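PDB 3TOU: glutathione s-transferase protein from Ralstonia solanacearum, which binds glutathione and probably catalyses its conjugation to electrophilic substrates. Local coordinates for residues P12-R15 against K16-V20; D39-I42 against H43-P47; N153-T156 against L157-A161; F188-R191 against I192-R195. One frame throughout, in Å; residues are numbered along the deposited sequence.

Contact 1 of 4, residues P12-R15 against K16-V20; sequences PYTR and KVRVV. With GSH (glutathione), chain C.
P12 O accepts from K16 N and R15 O from V19 N, two rungs of the i to i+4 ladder in the first turns of helix 12-23, the helix of the beta-alpha-beta unit that opens the thioredoxin-like domain of glutathione transferases. The ladder is uneven. R18 N to T14 O measures 2.9 Å and V19 N to R15 O 2.8 Å. Between the first rung and these, V17 N to Y13 O stretches to 3.4 Å and is weak. Proline suits the first turn, where its missing N-H costs no helical bond.

Four residues apart along the helix, T14 lays its methyl CG2 against R18 CD at 3.8 Å. That methyl is turned anti to the backbone N, while OG1 (chi1 -62°) bonds to S11 OG. R15 is extended from CG to NE; its CG passes V19 CG2 at 4.1 Å, and its guanidinium ends on F198 O and T201 OG1. The beta-branched V17 and V19 offer short, stiff apolar surfaces to I68 and I160 of neighbouring helices. K16 bends at chi3 (61°), and its buried ammonium is met by E96, D100 and S65, so that its charge is probably well compensated.

Y13 belongs to the glutathione pocket. Its OH is held by D104 of helix 86-114, which fixes the far end of the ring, and the gamma-glutamyl part of glutathione lies across one face. GSH CB1 sits 3.7 Å above the plane, over the ring centre, whereas P12 CD approaches the thiol sulfur SG2 at 4.0 Å.

Contact 2 of 4, residues D39-I42 against H43-P47; sequences DTQI and HQFNP
I42 O is gripped by two backbone amides, F45 N and N46 N, each at 2.9 Å. N46 N comes almost head-on to the carbonyl, with a C=O...N angle of 163°, whereas F45 N sits above the carbonyl plane. One residue earlier Q41 O takes Q44 N, so the chain coils tightly through this loop between strands 29-32 and 53-55. An ST turn leads into the coil: T40 OG1 accepts from I42 N at 3.1 Å and also bonds to E33. Threonine suits the place because its hydroxyl, on a short arm, reaches forward to the amide two residues on. A water bridges T40 O and H43 N.

The end of Q44's extended chain lies against Q41, its amide NE2 3.8 Å from Q41 CB. Q41 CG is wedged between its backbone N and carbonyl carbon (chi1 61°), and from there the amide reaches F45. OE1 lies 3.5 Å from F45 CE2, in the ring plane at its edge, with amide and ring planes nearly perpendicular. The apolar I42 and F45 reach I6 of strand 4-7, while N46 ND2 is bound by K50 O.

H43 faces the second subunit, where its ring meets that of H131. I42 packs on the glutathione-binding V51. A carbonyl oxygen at the edge of an aromatic ring, near a C-H, is probably a mildly favourable electrostatic match, and the two amides on I42 O probably help hold the coil in shape.

Contact 3 of 4, residues N153-T156 against L157-A161; sequences NHLT and LADIA
A capping box starts helix 157-172 of the all-helical domain: T156 at the N-cap and D159 three residues on exchange bonds between side chain and backbone. T156 N donates to D159 OD2 at 2.8 Å with an N-H...O angle of 165°, using the anti lone pair of that oxygen. In return T156 OG1 accepts from A158 N at 3.1 Å, a more bent bond of 136°. The hydroxyl can do so because it stands between the backbone N and the carbonyl carbon (chi1 65°), which turns it toward A158 N. Threonine and aspartate suit these positions: each has an oxygen on a short arm, and the carboxylate is probably further stabilised by the positive end of the helix dipole.

The regular ladder begins at once, with I160 N bonded to T156 O. D159 is doubly anchored, since OD1 takes C150 N while OD2 holds T156, and it thereby ties the preceding loop to the helix. A water bridges T156 OG1 and D159 OD2, 2.6 Å from the latter oxygen.

L155, just before the cap, supplies an apolar counterpart to this polar exchange. L157 and I160 reach V20 of helix 12-23, and A158 fits against W95 of helix 86-114. On the flank of the cap, L155 CD1 rests 3.9 Å from D159 CB, and L155 CD2 lies 4.3 Å from I160 CD1.

Contact 4 of 4, residues F188-R191 against I192-R195; sequences FYTR and IEKR
Y189 and E193, one turn apart near the end of helix 183-193, meet through a CH-pi contact. E193 CB lies over one face of the tyrosine ring, 4.0 Å from its centroid and 19° off the normal, displaced toward the rim. The tyrosine's own first torsion brings the ring beneath that methylene, its CG standing anti to the backbone N (chi1 -174°). E193 CG is tucked between its backbone N and carbonyl carbon (chi1 75°), which directs the carboxylate back toward Y189 CE2 and T190. The carboxylate is inclined to the ring, and OE1 comes within 3.4 Å of Y189 CE2. A glutamate suits this partly exposed position, where its methylene can cover the ring while the carboxylate runs past CE2.

I192 fills the buried side. Its CD1 meets F188 CZ at 3.9 Å, the two side chains lying side by side and pointing the same way, while its CG2 approaches Y189 CD1 at the same distance, those two side chains crossing at about a right angle. A branched residue can thus serve two aromatic neighbours.

The backbone bonds I192 N to F188 O and E193 N to Y189 O continue the helix, and then the chain turns. K194, bent at chi4, curls round so that NZ donates to R191 O at 3.2 Å, in the carbonyl plane and on a lone pair. R191 reaches T148 O, with one face of its guanidinium over F188 CA.

The helix lies beside helix 157-172: F188 packs on D159 and V162, Y189 on A167 and D170. Beyond it R195 forms a salt bridge with E23 at the end of helix 12-23.

How the contacts relate
All four contacts are local, each between consecutive segments, and they follow one another without nesting or crossing. Contact 1 lies in the helix after strand 4-7, and contact 2 coils the loop leading toward strand 53-55; both belong to the N-terminal domain, with nearest atoms about 9 Å apart. Contact 3 begins helix 157-172, and contact 4 lies toward the end of helix 183-193. Contact 1 meets contact 3 where V19 and V20 pack on I160 and L157, joining the two domains. Contact 3 in turn meets contact 4, with D159 and L155 against I192. Contact 2 stands apart, its centre about 34 Å from that of contact 4, and it faces the second subunit.

Contact 1 of 4, residues P12-R15 against K16-V20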
# COMPACT_ATOMS: atom_id res chain seq x y z
N PRO A 12 1.37 4.10 -12.10
CA PRO A 12 2.66 4.37 -11.49
C PRO A 12 3.10 3.28 -10.52
O PRO A 12 4.30 3.08 -10.34
CB PRO A 12 2.43 5.71 -10.78
CG PRO A 12 0.95 5.69 -10.41
CD PRO A 12 0.28 4.94 -11.55
N TYR A 13 2.15 2.54 -9.93
CA TYR A 13 2.52 1.38 -9.11
C TYR A 13 3.12 0.29 -9.99
O TYR A 13 4.08 -0.38 -9.58
CB TYR A 13 1.32 0.82 -8.36
CG TYR A 13 0.50 1.84 -7.61
CD1 TYR A 13 0.90 2.28 -6.33
CD2 TYR A 13 -0.68 2.34 -8.15
CE1 TYR A 13 0.11 3.22 -5.64
CE2 TYR A 13 -1.45 3.27 -7.48
CZ TYR A 13 -1.06 3.70 -6.23
OH TYR A 13 -1.87 4.62 -5.58
N THR A 14 2.56 0.12 -11.18
CA THR A 14 3.11 -0.81 -12.17
C THR A 14 4.49 -0.35 -12.61
O THR A 14 5.40 -1.16 -12.71
CB THR A 14 2.17 -0.97 -13.39
OG1 THR A 14 0.92 -1.51 -12.95
CG2 THR A 14 2.78 -1.93 -14.45
N ARG A 15 4.63 0.95 -12.85
CA ARG A 15 5.93 1.48 -13.25
C ARG A 15 6.99 1.17 -12.22
O ARG A 15 8.09 0.74 -12.58
CB ARG A 15 5.90 2.98 -13.52
CG ARG A 15 7.19 3.40 -14.21
CD ARG A 15 7.34 4.89 -14.28
NE ARG A 15 8.46 5.22 -15.17
CZ ARG A 15 8.74 6.45 -15.56
NH1 ARG A 15 8.00 7.45 -15.12
NH2 ARG A 15 9.75 6.69 -16.39
N LYS A 16 6.66 1.34 -10.93
CA LYS A 16 7.64 1.02 -9.87
C LYS A 16 8.17 -0.41 -10.02
O LYS A 16 9.38 -0.64 -9.98
CB LYS A 16 7.01 1.22 -8.49
CG LYS A 16 7.98 0.95 -7.32
CD LYS A 16 7.29 1.25 -5.97
CE LYS A 16 6.08 0.36 -5.75
NZ LYS A 16 5.50 0.40 -4.36
N VAL A 17 7.26 -1.35 -10.24
CA VAL A 17 7.64 -2.74 -10.43
C VAL A 17 8.49 -2.92 -11.70
O VAL A 17 9.50 -3.63 -11.67
CB VAL A 17 6.38 -3.64 -10.48
CG1 VAL A 17 6.75 -5.06 -10.92
CG2 VAL A 17 5.67 -3.64 -9.12
N ARG A 18 8.09 -2.27 -12.79
CA ARG A 18 8.81 -2.41 -14.06
C ARG A 18 10.23 -1.87 -13.95
O ARG A 18 11.15 -2.45 -14.51
CB ARG A 18 8.06 -1.71 -15.20
CG ARG A 18 6.74 -2.41 -15.54
CD ARG A 18 5.92 -1.60 -16.52
NE ARG A 18 6.56 -1.47 -17.82
CZ ARG A 18 6.44 -0.40 -18.61
NH1 ARG A 18 5.72 0.64 -18.22
NH2 ARG A 18 7.05 -0.36 -19.79
N VAL A 19 10.38 -0.76 -13.23
CA VAL A 19 11.71 -0.19 -12.98
C VAL A 19 12.57 -1.15 -12.16
O VAL A 19 13.73 -1.37 -12.49
CB VAL A 19 11.64 1.20 -12.32
CG1 VAL A 19 13.05 1.70 -11.93
CG2 VAL A 19 10.97 2.19 -13.28
N VAL A 20 11.98 -1.72 -11.12
CA VAL A 20 12.68 -2.70 -10.29
C VAL A 20 13.12 -3.90 -11.15
O VAL A 20 14.28 -4.31 -11.06
CB VAL A 20 11.78 -3.18 -9.12
CG1 VAL A 20 12.34 -4.45 -8.47
CG2 VAL A 20 11.70 -2.06 -8.08
N1 GSH C . -1.77 -0.89 -3.33
CA1 GSH C . -1.65 -1.08 -4.78
C1 GSH C . -0.21 -1.22 -5.21
O11 GSH C . 0.07 -1.95 -6.19
O12 GSH C . 0.71 -0.65 -4.59
CB1 GSH C . -2.35 0.04 -5.55
CG1 GSH C . -2.64 -0.41 -7.00
CD1 GSH C . -3.66 0.46 -7.70
OE1 GSH C . -4.57 1.23 -6.97
N2 GSH C . -3.65 0.43 -9.04
CA2 GSH C . -4.70 1.07 -9.82
C2 GSH C . -5.85 0.14 -9.96
O2 GSH C . -5.52 -1.08 -10.51
CB2 GSH C . -4.23 1.35 -11.26
SG2 GSH C . -2.92 2.59 -11.25
N3 GSH C . -7.09 0.48 -9.58
CA3 GSH C . -8.25 -0.28 -10.02
C3 GSH C . -9.32 -0.43 -8.97
O31 GSH C . -10.41 -0.97 -9.23
O32 GSH C . -9.13 0.00 -7.83

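Contact 2 of 4, residues D39-I42 against H43-P47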
# COMPACT_ATOMS: atom_id res chain seq x y z
N ASP A 39 -15.20 -5.22 -19.06
CA ASP A 39 -14.82 -6.57 -19.49
C ASP A 39 -13.43 -6.99 -19.00
O ASP A 39 -12.88 -7.98 -19.50
CB ASP A 39 -14.88 -6.68 -21.03
CG ASP A 39 -16.28 -6.46 -21.60
OD1 ASP A 39 -17.27 -6.91 -20.98
OD2 ASP A 39 -16.39 -5.84 -22.69
N THR A 40 -12.87 -6.28 -18.02
CA THR A 40 -11.54 -6.63 -17.49
C THR A 40 -11.45 -8.06 -16.93
O THR A 40 -12.42 -8.58 -16.36
CB THR A 40 -11.02 -5.61 -16.42
OG1 THR A 40 -9.71 -6.01 -16.00
CG2 THR A 40 -11.93 -5.56 -15.21
N GLN A 41 -10.28 -8.67 -17.09
CA GLN A 41 -10.02 -10.01 -16.58
C GLN A 41 -9.21 -9.98 -15.29
O GLN A 41 -8.81 -11.03 -14.79
CB GLN A 41 -9.24 -10.84 -17.61
CG GLN A 41 -7.86 -10.24 -17.95
CD GLN A 41 -6.91 -11.19 -18.65
OE1 GLN A 41 -7.11 -12.41 -18.65
NE2 GLN A 41 -5.86 -10.64 -19.25
N ILE A 42 -8.98 -8.78 -14.74
CA ILE A 42 -8.02 -8.65 -13.61
C ILE A 42 -8.37 -9.54 -12.41
O ILE A 42 -7.49 -10.12 -11.79
CB ILE A 42 -7.75 -7.16 -13.23
CG1 ILE A 42 -6.63 -7.04 -12.16
CG2 ILE A 42 -9.05 -6.44 -12.82
CD1 ILE A 42 -5.25 -7.54 -12.62
N HIS A 43 -9.67 -9.72 -12.14
CA HIS A 43 -10.10 -10.51 -10.99
C HIS A 43 -9.84 -12.01 -11.14
O HIS A 43 -9.90 -12.74 -10.15
CB HIS A 43 -11.57 -10.25 -10.66
CG HIS A 43 -11.78 -9.01 -9.86
ND1 HIS A 43 -11.67 -9.00 -8.49
CD2 HIS A 43 -12.09 -7.75 -10.23
CE1 HIS A 43 -11.92 -7.79 -8.04
NE2 HIS A 43 -12.17 -7.00 -9.07
N GLN A 44 -9.53 -12.45 -12.36
CA GLN A 44 -9.05 -13.82 -12.57
C GLN A 44 -7.64 -14.04 -12.00
O GLN A 44 -7.22 -15.18 -11.83
CB GLN A 44 -9.09 -14.20 -14.06
CG GLN A 44 -10.49 -14.10 -14.70
CD GLN A 44 -10.50 -14.44 -16.20
OE1 GLN A 44 -9.66 -15.20 -16.69
NE2 GLN A 44 -11.48 -13.89 -16.92
N PHE A 45 -6.93 -12.95 -11.68
CA PHE A 45 -5.55 -13.03 -11.15
C PHE A 45 -5.32 -12.32 -9.81
O PHE A 45 -4.70 -12.87 -8.92
CB PHE A 45 -4.56 -12.56 -12.22
CG PHE A 45 -4.68 -13.35 -13.49
CD1 PHE A 45 -4.04 -14.59 -13.59
CD2 PHE A 45 -5.49 -12.92 -14.54
CE1 PHE A 45 -4.18 -15.37 -14.74
CE2 PHE A 45 -5.64 -13.69 -15.70
CZ PHE A 45 -4.98 -14.92 -15.79
N ASN A 46 -5.81 -11.09 -9.70
CA ASN A 46 -5.74 -10.37 -8.44
C ASN A 46 -7.15 -10.22 -7.88
O ASN A 46 -7.97 -9.54 -8.49
CB ASN A 46 -5.14 -8.98 -8.67
CG ASN A 46 -4.93 -8.20 -7.35
OD1 ASN A 46 -5.26 -8.66 -6.25
ND2 ASN A 46 -4.36 -7.01 -7.48
N PRO A 47 -7.41 -10.81 -6.71
CA PRO A 47 -8.73 -10.69 -6.04
C PRO A 47 -9.11 -9.25 -5.74
O PRO A 47 -10.29 -8.93 -5.66
CB PRO A 47 -8.54 -11.45 -4.72
CG PRO A 47 -7.12 -11.85 -4.67
CD PRO A 47 -6.50 -11.72 -6.00
O HOH W 1 -12.19 -9.10 -13.69

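Contact 3 of 4, residues N153-T156 against L157-A161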
# COMPACT_ATOMS: atom_id res chain seq x y z
N ASN A 153 24.39 5.24 -0.10
CA ASN A 153 25.21 5.76 -1.20
C ASN A 153 24.85 5.25 -2.59
O ASN A 153 25.60 5.48 -3.54
CB ASN A 153 26.72 5.59 -0.92
CG ASN A 153 27.16 4.12 -0.82
OD1 ASN A 153 27.14 3.38 -1.81
ND2 ASN A 153 27.58 3.71 0.37
N HIS A 154 23.71 4.58 -2.72
CA HIS A 154 23.36 3.98 -3.99
C HIS A 154 21.85 3.99 -4.19
O HIS A 154 21.10 4.19 -3.24
CB HIS A 154 23.93 2.56 -4.12
CG HIS A 154 23.44 1.61 -3.07
ND1 HIS A 154 24.11 1.40 -1.88
CD2 HIS A 154 22.34 0.81 -3.03
CE1 HIS A 154 23.45 0.51 -1.16
NE2 HIS A 154 22.37 0.14 -1.83
N LEU A 155 21.45 3.78 -5.44
CA LEU A 155 20.03 3.69 -5.79
C LEU A 155 19.37 2.54 -5.01
O LEU A 155 19.90 1.42 -4.95
CB LEU A 155 19.85 3.48 -7.30
CG LEU A 155 18.43 3.24 -7.80
CD1 LEU A 155 17.91 4.42 -8.59
CD2 LEU A 155 18.42 2.01 -8.68
N THR A 156 18.24 2.84 -4.38
CA THR A 156 17.43 1.79 -3.75
C THR A 156 15.99 1.91 -4.25
O THR A 156 15.66 2.78 -5.08
CB THR A 156 17.40 1.93 -2.22
OG1 THR A 156 16.74 3.16 -1.87
CG2 THR A 156 18.82 1.89 -1.60
N LEU A 157 15.14 1.04 -3.72
CA LEU A 157 13.69 1.12 -3.98
C LEU A 157 13.11 2.46 -3.57
O LEU A 157 12.13 2.91 -4.16
CB LEU A 157 12.96 -0.02 -3.27
CG LEU A 157 11.44 -0.18 -3.48
CD1 LEU A 157 11.07 -0.23 -4.96
CD2 LEU A 157 10.93 -1.39 -2.72
N ALA A 158 13.72 3.12 -2.58
CA ALA A 158 13.29 4.47 -2.16
C ALA A 158 13.37 5.46 -3.32
O ALA A 158 12.41 6.17 -3.61
CB ALA A 158 14.12 4.96 -0.97
N ASP A 159 14.50 5.46 -4.01
CA ASP A 159 14.70 6.35 -5.16
C ASP A 159 13.76 6.02 -6.31
O ASP A 159 13.21 6.93 -6.93
CB ASP A 159 16.14 6.25 -5.64
CG ASP A 159 17.11 6.56 -4.54
OD1 ASP A 159 17.15 7.72 -4.10
OD2 ASP A 159 17.81 5.63 -4.09
N ILE A 160 13.60 4.72 -6.58
CA ILE A 160 12.69 4.26 -7.65
C ILE A 160 11.27 4.75 -7.39
O ILE A 160 10.64 5.36 -8.26
CB ILE A 160 12.72 2.72 -7.80
CG1 ILE A 160 14.09 2.27 -8.32
CG2 ILE A 160 11.56 2.21 -8.70
CD1 ILE A 160 14.31 0.76 -8.27
N ALA A 161 10.80 4.53 -6.16
CA ALA A 161 9.45 4.94 -5.76
C ALA A 161 9.25 6.44 -5.86
O ALA A 161 8.25 6.89 -6.42
CB ALA A 161 9.14 4.43 -4.36
O HOH W 2 18.41 5.28 -1.61

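Contact 4 of 4, residues F188-R191 against I192-R195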
# COMPACT_ATOMS: atom_id res chain seq x y z
N PHE A 188 17.20 15.84 -8.28
CA PHE A 188 17.07 14.40 -8.10
C PHE A 188 16.43 13.75 -9.33
O PHE A 188 16.92 12.72 -9.83
CB PHE A 188 16.21 14.10 -6.86
CG PHE A 188 15.82 12.65 -6.72
CD1 PHE A 188 16.68 11.74 -6.10
CD2 PHE A 188 14.60 12.19 -7.23
CE1 PHE A 188 16.32 10.39 -5.97
CE2 PHE A 188 14.24 10.84 -7.13
CZ PHE A 188 15.10 9.95 -6.49
N TYR A 189 15.35 14.35 -9.80
CA TYR A 189 14.60 13.77 -10.89
C TYR A 189 15.38 13.83 -12.20
O TYR A 189 15.36 12.88 -12.97
CB TYR A 189 13.23 14.41 -11.03
CG TYR A 189 12.39 13.73 -12.08
CD1 TYR A 189 11.90 12.44 -11.86
CD2 TYR A 189 12.12 14.35 -13.30
CE1 TYR A 189 11.14 11.80 -12.82
CE2 TYR A 189 11.37 13.71 -14.28
CZ TYR A 189 10.87 12.44 -14.03
OH TYR A 189 10.13 11.79 -14.97
N THR A 190 16.10 14.94 -12.42
CA THR A 190 17.00 15.06 -13.58
C THR A 190 18.02 13.90 -13.61
O THR A 190 18.30 13.35 -14.68
CB THR A 190 17.71 16.46 -13.57
OG1 THR A 190 16.73 17.48 -13.83
CG2 THR A 190 18.82 16.56 -14.63
N ARG A 191 18.52 13.51 -12.44
CA ARG A 191 19.47 12.39 -12.33
C ARG A 191 18.82 11.02 -12.57
O ARG A 191 19.44 10.15 -13.18
CB ARG A 191 20.16 12.38 -10.98
CG ARG A 191 21.08 13.58 -10.71
CD ARG A 191 21.95 13.34 -9.48
NE ARG A 191 21.22 13.16 -8.22
CZ ARG A 191 20.75 14.15 -7.45
NH1 ARG A 191 20.90 15.41 -7.82
NH2 ARG A 191 20.10 13.88 -6.32
N ILE A 192 17.60 10.83 -12.07
CA ILE A 192 16.98 9.50 -12.17
C ILE A 192 16.27 9.25 -13.50
O ILE A 192 16.22 8.12 -13.96
CB ILE A 192 16.07 9.18 -10.94
CG1 ILE A 192 16.08 7.66 -10.66
CG2 ILE A 192 14.66 9.76 -11.10
CD1 ILE A 192 15.42 7.26 -9.36
N GLU A 193 15.74 10.31 -14.13
CA GLU A 193 14.94 10.17 -15.35
C GLU A 193 15.73 9.65 -16.55
O GLU A 193 15.16 9.07 -17.46
CB GLU A 193 14.20 11.47 -15.72
CG GLU A 193 15.08 12.57 -16.33
CD GLU A 193 14.29 13.83 -16.65
OE1 GLU A 193 13.17 13.73 -17.19
OE2 GLU A 193 14.81 14.93 -16.37
N LYS A 194 17.05 9.83 -16.51
CA LYS A 194 17.94 9.41 -17.59
C LYS A 194 18.36 7.94 -17.49
O LYS A 194 19.02 7.42 -18.40
CB LYS A 194 19.17 10.32 -17.67
CG LYS A 194 20.03 10.30 -16.42
CD LYS A 194 21.26 11.21 -16.56
CE LYS A 194 21.92 11.48 -15.20
NZ LYS A 194 22.31 10.23 -14.48
N ARG A 195 18.01 7.27 -16.38
CA ARG A 195 18.33 5.85 -16.24
C ARG A 195 17.54 5.07 -17.27
O ARG A 195 16.37 5.38 -17.48
CB ARG A 195 17.97 5.32 -14.84
CG ARG A 195 18.76 5.90 -13.70
CD ARG A 195 18.48 5.19 -12.37
NE ARG A 195 19.13 3.87 -12.28
CZ ARG A 195 20.41 3.68 -11.94
NH1 ARG A 195 21.21 4.72 -11.65
NH2 ARG A 195 20.89 2.45 -11.88